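Local atomic coordinates of BREX protein BrxA (Magnetospirillum magneticum, PDB entry 3BHW), a protein that probably takes part in a type 1 BREX system that protects bacteria against double-stranded DNA phage by preventing phage DNA replication. Residues Pro72-Trp75 against Gln76-Asp80. Numbering follows the deposited sequence. Where two conformers were deposited one is given.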
loop_
_atom_site.group_PDB
_atom_site.type_symbol
_atom_site.label_atom_id
_atom_site.label_comp_id
_atom_site.label_asym_id
_atom_site.label_seq_id
_atom_site.Cartn_x
_atom_site.Cartn_y
_atom_site.Cartn_z
ATOM N N PRO A 72 4.742 -15.582 4.542
ATOM C CA PRO A 72 5.096 -16.295 3.296
ATOM C C PRO A 72 3.923 -16.588 2.361
ATOM O O PRO A 72 4.115 -16.618 1.154
ATOM C CB PRO A 72 5.687 -17.606 3.818
ATOM C CG PRO A 72 6.275 -17.241 5.117
ATOM C CD PRO A 72 5.261 -16.287 5.734
ATOM N N GLU A 73 2.734 -16.813 2.903
ATOM C CA GLU A 73 1.578 -17.142 2.101
ATOM C C GLU A 73 1.272 -15.966 1.162
ATOM O O GLU A 73 0.977 -16.130 -0.036
ATOM C CB GLU A 73 0.403 -17.456 3.046
ATOM C CG GLU A 73 0.689 -18.593 4.079
ATOM C CD GLU A 73 1.689 -18.253 5.225
ATOM O OE1 GLU A 73 1.753 -17.101 5.726
ATOM O OE2 GLU A 73 2.417 -19.182 5.642
ATOM N N LEU A 74 1.333 -14.777 1.737
ATOM C CA LEU A 74 1.059 -13.570 0.978
ATOM C C LEU A 74 2.231 -13.191 0.062
ATOM O O LEU A 74 2.019 -12.704 -1.023
ATOM C CB LEU A 74 0.717 -12.433 1.906
ATOM C CG LEU A 74 0.415 -11.126 1.183
ATOM C CD1 LEU A 74 -0.521 -10.353 2.022
ATOM C CD2 LEU A 74 1.735 -10.386 0.998
ATOM N N TRP A 75 3.465 -13.371 0.510
ATOM C CA TRP A 75 4.603 -13.242 -0.409
ATOM C C TRP A 75 4.416 -14.138 -1.637
ATOM O O TRP A 75 4.686 -13.707 -2.754
ATOM C CB TRP A 75 5.931 -13.583 0.265
ATOM C CG TRP A 75 6.202 -12.892 1.531
ATOM C CD1 TRP A 75 5.663 -11.715 1.985
ATOM C CD2 TRP A 75 7.126 -13.316 2.516
ATOM N NE1 TRP A 75 6.207 -11.383 3.203
ATOM C CE2 TRP A 75 7.087 -12.372 3.567
ATOM C CE3 TRP A 75 8.001 -14.405 2.618
ATOM C CZ2 TRP A 75 7.904 -12.483 4.703
ATOM C CZ3 TRP A 75 8.774 -14.531 3.762
ATOM C CH2 TRP A 75 8.720 -13.579 4.784
ATOM N N GLN A 76 3.913 -15.353 -1.440
ATOM C CA GLN A 76 3.756 -16.284 -2.558
ATOM C C GLN A 76 2.681 -15.759 -3.536
ATOM O O GLN A 76 2.818 -15.891 -4.742
ATOM C CB GLN A 76 3.415 -17.681 -2.023
ATOM C CG GLN A 76 3.608 -18.806 -3.027
ATOM C CD GLN A 76 4.955 -19.531 -2.905
ATOM O OE1 GLN A 76 5.570 -19.869 -3.913
ATOM N NE2 GLN A 76 5.408 -19.778 -1.677
ATOM N N MET A 77 1.635 -15.134 -2.992
ATOM C CA MET A 77 0.609 -14.472 -3.791
ATOM C C MET A 77 1.161 -13.323 -4.628
ATOM O O MET A 77 0.765 -13.134 -5.794
ATOM C CB MET A 77 -0.502 -13.926 -2.890
ATOM C CG MET A 77 -1.233 -14.986 -2.113
ATOM S SD MET A 77 -2.603 -14.350 -1.134
ATOM C CE MET A 77 -3.606 -13.626 -2.411
ATOM N N VAL A 78 2.053 -12.549 -4.028
ATOM C CA VAL A 78 2.690 -11.425 -4.730
ATOM C C VAL A 78 3.549 -11.969 -5.854
ATOM O O VAL A 78 3.427 -11.519 -6.989
ATOM C CB VAL A 78 3.508 -10.507 -3.789
ATOM C CG1 VAL A 78 4.175 -9.395 -4.599
ATOM C CG2 VAL A 78 2.583 -9.908 -2.782
ATOM N N ARG A 79 4.366 -12.964 -5.538
ATOM C CA ARG A 79 5.313 -13.497 -6.519
ATOM C C ARG A 79 4.613 -14.217 -7.665
ATOM O O ARG A 79 4.964 -14.013 -8.839
ATOM C CB ARG A 79 6.338 -14.424 -5.854
ATOM C CG ARG A 79 7.417 -14.855 -6.842
ATOM C CD ARG A 79 8.260 -15.985 -6.303
ATOM N NE ARG A 79 7.512 -17.235 -6.233
ATOM C CZ ARG A 79 7.839 -18.265 -5.451
ATOM N NH1 ARG A 79 8.891 -18.196 -4.637
ATOM N NH2 ARG A 79 7.092 -19.353 -5.455
ATOM N N ASP A 80 3.615 -15.038 -7.320
ATOM C CA ASP A 80 3.048 -16.020 -8.248
ATOM C C ASP A 80 1.672 -15.690 -8.788
ATOM O O ASP A 80 1.272 -16.210 -9.820
ATOM C CB ASP A 80 3.026 -17.409 -7.596
ATOM C CG ASP A 80 4.426 -17.945 -7.298
ATOM O OD1 ASP A 80 5.390 -17.617 -8.042
ATOM O OD2 ASP A 80 4.562 -18.714 -6.318
#
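R79 N donates to W75 O at 2.9 Å with an N-H...O angle of 163°, the straightest of four successive i to i+4 backbone bonds. The others run from Q76 N to P72 O (2.9 Å), M77 N to E73 O (3.2 Å) and V78 N to L74 O (3.0 Å), and all four identify this as alpha-helix. At the C-terminal end the side chain of R79 bends at chi3 and meets its neighbour D80: NE of R79 donates a hydrogen bond, part of a salt bridge, to OD1 of D80 at 2.8 Å. That bond is nearly straight (171°) and stays in the guanidinium plane, yet reaches the oxygen from above the carboxylate plane.

Apolar packing follows the same spacing. CD2 of L74 touches CG2 of V78 at 3.9 Å, the two side chains crossing at an oblique angle, and both also contact L67 and A89. M77 has CG anti to its carbonyl carbon (chi1 -62°), which lays CG 3.2 Å from the carbonyl O of E73 before the chain continues towards V181. The indole of W75 turns back towards the N-terminus, one face over P72 N, and its NE1 bonds to L67 O while the ring packs on L29 and L30. Short helix 72-80 thus has the form of an amphipathic helix in an all-helical fold, its apolar side chains meeting helices 19-31, 57-67, 83-97 and 179-187.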